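Local coordinates for protein beta-galacturonidase (Eisenbergiella tayi, PDB 6NCW) that hydrolyses beta-linked galacturonides as a glycoside hydrolase of family 2, and may also act on beta-glucuronides, at residues 157-161 / 251-255; 275-279 / 309-315; 510-516 / 529-535. All coordinates share one frame; numbering follows the deposited sequence.

In the fold
From the N terminus, the chain first closes interaction 1, where the end of strand 245-251 and the linker behind it return, 90 residues on, to strand 150-162; the span between them is largely strand and makes up the immunoglobulin-like sandwich. Interaction 2 follows inside the TIM barrel and closes a single beta-alpha-beta crossover through helix 290-302. Interaction 3 is the shortest closure, a hairpin-like loop after the last barrel strand, 504-509. The three come in series, none nested or crossed. Interactions 2 and 3 touch, with C276 O 2.7 Å from F512 N, and together lie where strands 268-276 and 504-509 pair to close the barrel beside the sugar site, whereas interaction 1 lies apart.

Interaction 1. Residues 157-161 / 251-255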
loop_
_atom_site.group_PDB
_atom_site.type_symbol
_atom_site.label_atom_id
_atom_site.label_comp_id
_atom_site.label_asym_id
_atom_site.label_seq_id
_atom_site.Cartn_x
_atom_site.Cartn_y
_atom_site.Cartn_z
ATOM N N PHE A 157 -5.145 -13.438 48.186
ATOM C CA PHE A 157 -6.411 -14.066 48.522
ATOM C C PHE A 157 -6.617 -15.274 47.626
ATOM O O PHE A 157 -6.372 -15.203 46.419
ATOM C CB PHE A 157 -7.576 -13.087 48.339
ATOM C CG PHE A 157 -8.920 -13.710 48.563
ATOM C CD1 PHE A 157 -9.402 -13.896 49.858
ATOM C CD2 PHE A 157 -9.690 -14.131 47.485
ATOM C CE1 PHE A 157 -10.633 -14.488 50.070
ATOM C CE2 PHE A 157 -10.928 -14.715 47.686
ATOM C CZ PHE A 157 -11.403 -14.893 48.982
ATOM N N THR A 158 -7.077 -16.371 48.218
ATOM C CA THR A 158 -7.325 -17.622 47.512
ATOM C C THR A 158 -8.766 -18.056 47.738
ATOM O O THR A 158 -9.147 -18.317 48.892
ATOM C CB THR A 158 -6.379 -18.729 47.996
ATOM O OG1 THR A 158 -5.043 -18.220 48.093
ATOM C CG2 THR A 158 -6.424 -19.932 47.045
ATOM N N PRO A 159 -9.592 -18.157 46.698
ATOM C CA PRO A 159 -10.928 -18.743 46.865
ATOM C C PRO A 159 -10.890 -20.262 46.791
ATOM O O PRO A 159 -10.023 -20.858 46.143
ATOM C CB PRO A 159 -11.715 -18.157 45.686
ATOM C CG PRO A 159 -10.652 -18.013 44.604
ATOM C CD PRO A 159 -9.353 -17.686 45.316
ATOM N N PHE A 160 -11.851 -20.884 47.486
ATOM C CA PHE A 160 -12.050 -22.331 47.505
ATOM C C PHE A 160 -13.530 -22.623 47.303
ATOM O O PHE A 160 -14.377 -22.030 47.979
ATOM C CB PHE A 160 -11.586 -22.961 48.825
ATOM C CG PHE A 160 -10.124 -22.782 49.110
ATOM C CD1 PHE A 160 -9.178 -23.591 48.496
ATOM C CD2 PHE A 160 -9.693 -21.811 49.989
ATOM C CE1 PHE A 160 -7.832 -23.436 48.753
ATOM C CE2 PHE A 160 -8.346 -21.651 50.254
ATOM C CZ PHE A 160 -7.413 -22.471 49.631
ATOM N N LEU A 161 -13.843 -23.519 46.371
ATOM C CA LEU A 161 -15.212 -23.980 46.164
ATOM C C LEU A 161 -15.390 -25.282 46.942
ATOM O O LEU A 161 -14.808 -26.312 46.586
ATOM C CB LEU A 161 -15.521 -24.173 44.683
ATOM C CG LEU A 161 -16.977 -24.544 44.377
ATOM C CD1 LEU A 161 -17.950 -23.468 44.838
ATOM C CD2 LEU A 161 -17.155 -24.815 42.901
ATOM N N VAL A 251 -10.359 -9.180 43.833
ATOM C CA VAL A 251 -10.439 -10.630 43.756
ATOM C C VAL A 251 -11.707 -11.007 43.009
ATOM O O VAL A 251 -12.631 -10.205 42.849
ATOM C CB VAL A 251 -10.417 -11.312 45.152
ATOM C CG1 VAL A 251 -9.191 -10.881 45.949
ATOM C CG2 VAL A 251 -11.691 -11.009 45.916
ATOM N N GLY A 252 -11.705 -12.233 42.508
ATOM C CA GLY A 252 -12.912 -12.865 42.006
ATOM C C GLY A 252 -12.949 -14.293 42.511
ATOM O O GLY A 252 -11.911 -14.920 42.729
ATOM N N PHE A 253 -14.159 -14.784 42.746
ATOM C CA PHE A 253 -14.371 -16.128 43.292
ATOM C C PHE A 253 -14.574 -17.086 42.120
ATOM O O PHE A 253 -15.675 -17.198 41.576
ATOM C CB PHE A 253 -15.569 -16.149 44.248
ATOM C CG PHE A 253 -15.285 -15.542 45.613
ATOM C CD1 PHE A 253 -14.980 -16.351 46.702
ATOM C CD2 PHE A 253 -15.334 -14.162 45.807
ATOM C CE1 PHE A 253 -14.716 -15.795 47.960
ATOM C CE2 PHE A 253 -15.064 -13.601 47.056
ATOM C CZ PHE A 253 -14.755 -14.420 48.132
ATOM N N ARG A 254 -13.505 -17.763 41.706
ATOM C CA ARG A 254 -13.609 -18.802 40.694
ATOM C C ARG A 254 -12.622 -19.908 41.020
ATOM O O ARG A 254 -11.576 -19.668 41.626
ATOM C CB ARG A 254 -13.350 -18.262 39.273
ATOM C CG ARG A 254 -12.011 -17.525 39.097
ATOM C CD ARG A 254 -10.994 -18.438 38.501
ATOM N NE ARG A 254 -9.645 -17.882 38.460
ATOM C CZ ARG A 254 -8.688 -18.177 39.332
ATOM N NH1 ARG A 254 -8.933 -18.999 40.344
ATOM N NH2 ARG A 254 -7.480 -17.658 39.185
ATOM N N GLU A 255 -12.951 -21.119 40.590
ATOM C CA GLU A 255 -12.069 -22.265 40.741
ATOM C C GLU A 255 -11.509 -22.655 39.380
ATOM O O GLU A 255 -12.250 -22.730 38.396
ATOM C CB GLU A 255 -12.811 -23.453 41.363
ATOM C CG GLU A 255 -11.928 -24.657 41.593
ATOM C CD GLU A 255 -12.713 -25.871 42.116
ATOM O OE1 GLU A 255 -12.574 -26.186 43.321
ATOM O OE2 GLU A 255 -13.477 -26.492 41.330
HETATM O O HOH W 1 -11.500 -24.972 45.289
#
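The rings of F157 and F253 meet in an offset edge-to-face pair, centroids 5.3 Å apart and planes at 69°, and form the tight end of this contact. F157 turns its edge to a face of F253, with F157 CZ 3.5 Å from F253 CZ. V251 approaches the same phenyl group nearer its root: V251 CG1 lies 3.6 Å from F157 CD2 and equally near F157 CB. With its CG anti to the backbone N (chi1 175°), F157 reaches across to these two residues, crossing each at about a right angle. I233 of strand 227-238 also packs on F157 and V251. Next along the strand, P159 sets CB against F253 CD1 at 3.9 Å, while its CG rests 3.5 Å from R254 O.

The arrangement belongs to the immunoglobulin-like beta-sandwich of family 2 glycosidases: strand 150-162 of one sheet faces the chain where it leaves strand 245-251 of the other and heads for the TIM barrel. No direct hydrogen bond joins the two segments.

Toward L161 and E255 the fit becomes looser and more polar. E255 runs extended along its side chain, yet its OE1 comes no closer than 3.8 Å to L161 CB. Water 1 accepts from L161 N at 3.0 Å, but its approach to E255 OE1 is too short to be certain. The other carboxylate oxygen, OE2, forms a salt bridge with R257. R254 leaves the backbone pointing away from the strand, though its end curls back nearer; its NE bonds to P368 O.

Interaction 2. Residues 275-279 / 309-315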
loop_
_atom_site.group_PDB
_atom_site.type_symbol
_atom_site.label_atom_id
_atom_site.label_comp_id
_atom_site.label_asym_id
_atom_site.label_seq_id
_atom_site.Cartn_x
_atom_site.Cartn_y
_atom_site.Cartn_z
ATOM N N PHE A 275 -6.102 -15.686 21.681
ATOM C CA PHE A 275 -5.095 -15.005 20.888
ATOM C C PHE A 275 -3.798 -14.901 21.665
ATOM O O PHE A 275 -3.792 -14.549 22.854
ATOM C CB PHE A 275 -5.550 -13.606 20.468
ATOM C CG PHE A 275 -6.382 -13.605 19.225
ATOM C CD1 PHE A 275 -5.777 -13.666 17.979
ATOM C CD2 PHE A 275 -7.772 -13.544 19.300
ATOM C CE1 PHE A 275 -6.554 -13.685 16.816
ATOM C CE2 PHE A 275 -8.545 -13.551 18.154
ATOM C CZ PHE A 275 -7.935 -13.625 16.903
ATOM N N CYS A 276 -2.700 -15.199 20.992
ATOM C CA CYS A 276 -1.420 -14.723 21.467
ATOM C C CYS A 276 -1.362 -13.222 21.213
ATOM O O CYS A 276 -1.711 -12.764 20.125
ATOM C CB CYS A 276 -0.284 -15.439 20.744
ATOM S SG CYS A 276 -0.223 -17.236 21.047
ATOM N N ARG A 277 -0.959 -12.446 22.219
ATOM C CA ARG A 277 -0.825 -11.007 22.035
ATOM C C ARG A 277 0.448 -10.521 22.710
ATOM O O ARG A 277 0.607 -10.669 23.931
ATOM C CB ARG A 277 -2.048 -10.254 22.576
ATOM C CG ARG A 277 -1.916 -8.722 22.516
ATOM C CD ARG A 277 -3.092 -8.045 23.230
ATOM N NE ARG A 277 -2.930 -6.597 23.345
ATOM C CZ ARG A 277 -2.273 -5.983 24.329
ATOM N NH1 ARG A 277 -1.692 -6.697 25.286
ATOM N NH2 ARG A 277 -2.189 -4.654 24.348
ATOM N N HIS A 278 1.340 -9.942 21.904
ATOM C CA HIS A 278 2.498 -9.187 22.379
ATOM C C HIS A 278 2.084 -7.796 22.846
ATOM O O HIS A 278 1.162 -7.182 22.301
ATOM C CB HIS A 278 3.541 -9.030 21.253
ATOM C CG HIS A 278 4.555 -10.129 21.210
ATOM N ND1 HIS A 278 5.498 -10.305 22.201
ATOM C CD2 HIS A 278 4.755 -11.127 20.315
ATOM C CE1 HIS A 278 6.242 -11.357 21.912
ATOM N NE2 HIS A 278 5.823 -11.863 20.764
ATOM N N GLU A 279 2.811 -7.276 23.827
ATOM C CA GLU A 279 2.767 -5.846 24.135
ATOM C C GLU A 279 3.607 -5.117 23.081
ATOM O O GLU A 279 4.801 -4.859 23.268
ATOM C CB GLU A 279 3.276 -5.574 25.549
ATOM C CG GLU A 279 2.370 -6.172 26.660
ATOM C CD GLU A 279 2.802 -5.762 28.092
ATOM O OE1 GLU A 279 1.933 -5.705 29.005
ATOM O OE2 GLU A 279 4.012 -5.519 28.297
ATOM N N ARG A 309 -3.162 -15.018 25.660
ATOM C CA ARG A 309 -1.913 -15.593 26.122
ATOM C C ARG A 309 -0.840 -14.515 25.990
ATOM O O ARG A 309 -0.652 -13.955 24.901
ATOM C CB ARG A 309 -1.577 -16.844 25.291
ATOM C CG ARG A 309 -0.199 -17.384 25.537
ATOM C CD ARG A 309 0.100 -18.727 24.881
ATOM N NE ARG A 309 1.513 -18.977 25.158
ATOM C CZ ARG A 309 2.453 -19.194 24.244
ATOM N NH1 ARG A 309 2.137 -19.303 22.953
ATOM N NH2 ARG A 309 3.716 -19.334 24.638
ATOM N N THR A 310 -0.145 -14.221 27.093
ATOM C CA THR A 310 0.823 -13.115 27.171
ATOM C C THR A 310 2.192 -13.535 26.605
ATOM O O THR A 310 3.189 -13.684 27.320
ATOM C CB THR A 310 0.965 -12.648 28.622
ATOM O OG1 THR A 310 1.558 -13.689 29.408
ATOM C CG2 THR A 310 -0.383 -12.312 29.252
ATOM N N VAL A 311 2.257 -13.695 25.282
ATOM C CA VAL A 311 3.546 -13.999 24.652
ATOM C C VAL A 311 4.473 -12.787 24.729
ATOM O O VAL A 311 4.071 -11.666 24.393
ATOM C CB VAL A 311 3.346 -14.431 23.192
ATOM C CG1 VAL A 311 2.584 -15.764 23.138
ATOM C CG2 VAL A 311 2.599 -13.329 22.377
ATOM N N HIS A 312 5.719 -12.986 25.186
ATOM C CA HIS A 312 6.207 -14.142 25.967
ATOM C C HIS A 312 6.799 -13.589 27.271
ATOM O O HIS A 312 7.998 -13.728 27.541
ATOM C CB HIS A 312 7.277 -14.938 25.226
ATOM C CG HIS A 312 6.791 -15.562 23.952
ATOM N ND1 HIS A 312 5.891 -16.603 23.931
ATOM C CD2 HIS A 312 7.080 -15.292 22.657
ATOM C CE1 HIS A 312 5.657 -16.960 22.678
ATOM N NE2 HIS A 312 6.369 -16.182 21.884
ATOM N N TYR A 313 5.970 -12.932 28.071
ATOM C CA TYR A 313 6.451 -12.272 29.277
ATOM C C TYR A 313 5.241 -11.804 30.069
ATOM O O TYR A 313 4.140 -11.721 29.522
ATOM C CB TYR A 313 7.370 -11.076 28.939
ATOM C CG TYR A 313 6.917 -10.363 27.707
ATOM C CD1 TYR A 313 5.742 -9.624 27.713
ATOM C CD2 TYR A 313 7.632 -10.463 26.513
ATOM C CE1 TYR A 313 5.288 -9.000 26.586
ATOM C CE2 TYR A 313 7.191 -9.827 25.373
ATOM C CZ TYR A 313 6.011 -9.092 25.411
ATOM O OH TYR A 313 5.541 -8.456 24.279
ATOM N N PRO A 314 5.424 -11.480 31.343
ATOM C CA PRO A 314 4.298 -10.965 32.126
ATOM C C PRO A 314 3.845 -9.626 31.578
ATOM O O PRO A 314 4.637 -8.865 31.011
ATOM C CB PRO A 314 4.871 -10.846 33.549
ATOM C CG PRO A 314 6.009 -11.863 33.573
ATOM C CD PRO A 314 6.607 -11.755 32.174
ATOM N N ASN A 315 2.549 -9.353 31.728
ATOM C CA ASN A 315 1.923 -8.145 31.204
ATOM C C ASN A 315 1.695 -7.099 32.288
ATOM O O ASN A 315 1.651 -7.401 33.483
ATOM C CB ASN A 315 0.584 -8.466 30.536
ATOM C CG ASN A 315 0.738 -8.840 29.063
ATOM O OD1 ASN A 315 1.805 -9.325 28.638
ATOM N ND2 ASN A 315 -0.313 -8.595 28.273
HETATM O O HOH W 2 2.290 -10.028 25.893
HETATM O O HOH W 3 -1.301 -9.465 25.880
HETATM O O HOH W 4 6.876 -6.281 23.470
#
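V311 turns CG1 anti to its carbonyl carbon (chi1 -66°), which leaves CG2 between N and C and over the centre of the H278 imidazole, while H278 at chi1 -90° swings its ring across the loop to receive it. The CH-pi contact is nearly perpendicular: V311 CG2 lies 3.8 Å from the ring centroid, 14° off the normal. At the edge of the same imidazole, H278 ND1 and Y313 OH share a hydrogen bond of 2.8 Å whose direction is not settled. This is the firm bond of the hydroxyl; a second, from E279 N, is weak. Together H278, H312 and Y313 make an aromatic cluster.

Deeper in, the backbones pair as parallel strands: R309 N donates to F275 O at 2.9 Å, and R277 N to R309 O at 3.1 Å. C276 CB then meets V311 CG1 at 3.7 Å, and the same methyl covers a face of the R309 guanidinium. That group is held by salt bridges to E333 and E465 and a hydrogen bond to N377. Between R277 and N315, water 3 accepts from R277 NH1 and N315 ND2 and donates to R277 O, while R277 NE forms a salt bridge with D296.

H312, preceded by a cis peptide, is a galacturonate-binding residue; here its ND1 bonds to E333 and its NE2 to a glycerol. The contact thus lies at the ends of neighbouring barrel strands 268-276 and 307-309, with strand 504-509 packing against C276 and R309, strand 329-333 flanking R309 and T310, and helix 349-364 covering P314.

Interaction 3. Residues 510-516 / 529-535; sequences WQFCDVR and MNNKGIV
The sugar-binding loop that follows the last strand of the TIM barrel is folded back on itself here, carrying two galacturonate-binding residues, N530 and K532. W510 NE1 gives its N-H to N530 OD1 at 3.1 Å; the oxygen lies close to the indole plane, but the donor stands above the amide plane of N530. From the opposite face of that plane K532 N donates to the same oxygen, closing an Asx turn, and Q511 NE2 adds a weak third bond. These bonds fix the rotation of the amide, whose ND2 is directed to D131. K532 lays its CB 3.5 Å from W510 CD1, at the indole edge, and its chain leads on until NZ reaches Y434.

Backbone bonds, with one to the D514 carboxylate, hold much of the remainder. V515 and N530 form an antiparallel hydrogen-bonded pair, with N530 N 2.8 Å from V515 O. I534 N donates to Q511 O, and V535 N meets F512 O at 3.0 Å and 170°. D514 OD1 accepts from G533 N at 2.8 Å and also has a salt bridge to K542. V535 CG2 sits over a face of the F512 ring.

At the outer end M529, bent at chi2 and chi3 (-73° and -72°), brings SD over a face of the R516 guanidinium, 3.4 Å from NH1; R516 NH2 bonds to Y474 of a neighbouring subunit. The cis peptide between W510 and Q511 is characteristic of family 2 and other clan GH-A glycosidases; here the W510 side chain lies about 3 Å from a bound glycerol between nearest atoms.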
loop_
_atom_site.group_PDB
_atom_site.type_symbol
_atom_site.label_atom_id
_atom_site.label_comp_id
_atom_site.label_asym_id
_atom_site.label_seq_id
_atom_site.Cartn_x
_atom_site.Cartn_y
_atom_site.Cartn_z
ATOM N N TRP A 510 -1.696 -17.677 16.848
ATOM C CA TRP A 510 -0.522 -16.832 16.694
ATOM C C TRP A 510 -0.744 -16.017 15.427
ATOM O O TRP A 510 -0.697 -16.576 14.327
ATOM C CB TRP A 510 0.773 -17.646 16.591
ATOM C CG TRP A 510 1.924 -16.699 16.443
ATOM C CD1 TRP A 510 2.373 -16.122 15.286
ATOM C CD2 TRP A 510 2.704 -16.115 17.515
ATOM N NE1 TRP A 510 3.402 -15.243 15.563
ATOM C CE2 TRP A 510 3.621 -15.220 16.922
ATOM C CE3 TRP A 510 2.717 -16.278 18.911
ATOM C CZ2 TRP A 510 4.556 -14.495 17.675
ATOM C CZ3 TRP A 510 3.648 -15.559 19.660
ATOM C CH2 TRP A 510 4.554 -14.672 19.032
ATOM N N GLN A 511 -0.987 -14.702 15.557
ATOM C CA GLN A 511 -1.100 -13.970 16.801
ATOM C C GLN A 511 -2.080 -12.829 16.550
ATOM O O GLN A 511 -2.604 -12.699 15.465
ATOM C CB GLN A 511 0.268 -13.441 17.294
ATOM C CG GLN A 511 0.925 -12.430 16.354
ATOM C CD GLN A 511 2.173 -11.773 16.952
ATOM O OE1 GLN A 511 2.219 -11.443 18.164
ATOM N NE2 GLN A 511 3.201 -11.587 16.107
ATOM N N PHE A 512 -2.333 -11.998 17.560
ATOM C CA PHE A 512 -3.320 -10.934 17.409
ATOM C C PHE A 512 -2.899 -9.913 16.349
ATOM O O PHE A 512 -3.643 -9.638 15.399
ATOM C CB PHE A 512 -3.550 -10.240 18.758
ATOM C CG PHE A 512 -4.343 -8.975 18.644
ATOM C CD1 PHE A 512 -3.793 -7.761 19.017
ATOM C CD2 PHE A 512 -5.636 -8.998 18.139
ATOM C CE1 PHE A 512 -4.533 -6.585 18.908
ATOM C CE2 PHE A 512 -6.372 -7.836 18.005
ATOM C CZ PHE A 512 -5.828 -6.627 18.400
ATOM N N CYS A 513 -1.725 -9.298 16.515
ATOM C CA CYS A 513 -1.326 -8.203 15.641
ATOM C C CYS A 513 0.099 -8.431 15.167
ATOM O O CYS A 513 0.844 -9.219 15.744
ATOM C CB CYS A 513 -1.434 -6.845 16.341
ATOM S SG CYS A 513 -0.351 -6.702 17.774
ATOM N N ASP A 514 0.466 -7.765 14.077
ATOM C CA ASP A 514 1.859 -7.832 13.635
ATOM C C ASP A 514 2.737 -7.117 14.653
ATOM O O ASP A 514 2.303 -6.155 15.287
ATOM C CB ASP A 514 2.032 -7.193 12.265
ATOM C CG ASP A 514 1.247 -7.918 11.170
ATOM O OD1 ASP A 514 0.886 -9.114 11.320
ATOM O OD2 ASP A 514 0.987 -7.278 10.141
ATOM N N VAL A 515 3.974 -7.594 14.814
ATOM C CA VAL A 515 4.862 -7.175 15.906
ATOM C C VAL A 515 6.254 -6.905 15.349
ATOM O O VAL A 515 6.776 -7.712 14.572
ATOM C CB VAL A 515 4.965 -8.245 17.013
ATOM C CG1 VAL A 515 6.019 -7.843 18.053
ATOM C CG2 VAL A 515 3.581 -8.525 17.666
ATOM N N ARG A 516 6.870 -5.790 15.772
ATOM C CA ARG A 516 8.253 -5.496 15.407
ATOM C C ARG A 516 9.182 -6.523 16.045
ATOM O O ARG A 516 8.993 -6.908 17.200
ATOM C CB ARG A 516 8.616 -4.070 15.856
ATOM C CG ARG A 516 10.108 -3.691 15.735
ATOM C CD ARG A 516 10.557 -3.521 14.263
ATOM N NE ARG A 516 9.915 -2.346 13.659
ATOM C CZ ARG A 516 9.645 -2.192 12.370
ATOM N NH1 ARG A 516 9.907 -3.175 11.499
ATOM N NH2 ARG A 516 9.085 -1.056 11.958
ATOM N N MET A 529 9.252 -7.590 10.747
ATOM C CA MET A 529 8.030 -7.749 11.521
ATOM C C MET A 529 7.707 -9.228 11.534
ATOM O O MET A 529 8.038 -9.941 10.584
ATOM C CB MET A 529 6.824 -7.008 10.910
ATOM C CG MET A 529 6.986 -5.519 10.741
ATOM S SD MET A 529 6.922 -4.562 12.276
ATOM C CE MET A 529 5.178 -4.676 12.685
ATOM N N ASN A 530 7.069 -9.684 12.610
ATOM C CA ASN A 530 6.341 -10.947 12.575
ATOM C C ASN A 530 4.964 -10.618 12.017
ATOM O O ASN A 530 4.239 -9.796 12.593
ATOM C CB ASN A 530 6.255 -11.584 13.968
ATOM C CG ASN A 530 5.608 -12.986 13.957
ATOM O OD1 ASN A 530 4.454 -13.147 13.569
ATOM N ND2 ASN A 530 6.349 -13.988 14.413
ATOM N N ASN A 531 4.621 -11.215 10.872
ATOM C CA ASN A 531 3.462 -10.796 10.091
ATOM C C ASN A 531 2.252 -11.696 10.284
ATOM O O ASN A 531 1.358 -11.715 9.422
ATOM C CB ASN A 531 3.821 -10.746 8.601
ATOM C CG ASN A 531 4.937 -9.777 8.317
ATOM O OD1 ASN A 531 4.689 -8.600 8.117
ATOM N ND2 ASN A 531 6.176 -10.270 8.290
ATOM N N LYS A 532 2.203 -12.451 11.376
ATOM C CA LYS A 532 1.139 -13.426 11.532
ATOM C C LYS A 532 -0.048 -12.853 12.269
ATOM O O LYS A 532 -0.932 -13.609 12.685
ATOM C CB LYS A 532 1.679 -14.671 12.222
ATOM C CG LYS A 532 2.833 -15.317 11.425
ATOM C CD LYS A 532 3.168 -16.710 11.923
ATOM C CE LYS A 532 4.339 -17.321 11.136
ATOM N NZ LYS A 532 5.631 -16.678 11.438
ATOM N N GLY A 533 -0.091 -11.534 12.442
ATOM C CA GLY A 533 -1.262 -10.922 13.031
ATOM C C GLY A 533 -2.503 -11.197 12.202
ATOM O O GLY A 533 -2.454 -11.323 10.973
ATOM N N ILE A 534 -3.625 -11.350 12.904
ATOM C CA ILE A 534 -4.934 -11.275 12.270
ATOM C C ILE A 534 -5.324 -9.817 11.999
ATOM O O ILE A 534 -6.157 -9.549 11.128
ATOM C CB ILE A 534 -5.950 -12.008 13.163
ATOM C CG1 ILE A 534 -5.540 -13.500 13.349
ATOM C CG2 ILE A 534 -7.393 -11.831 12.645
ATOM C CD1 ILE A 534 -5.308 -14.328 12.042
ATOM N N VAL A 535 -4.753 -8.863 12.734
ATOM C CA VAL A 535 -4.785 -7.450 12.370
ATOM C C VAL A 535 -3.334 -7.037 12.155
ATOM O O VAL A 535 -2.428 -7.690 12.676
ATOM C CB VAL A 535 -5.482 -6.558 13.429
ATOM C CG1 VAL A 535 -6.931 -6.991 13.646
ATOM C CG2 VAL A 535 -4.700 -6.515 14.790
#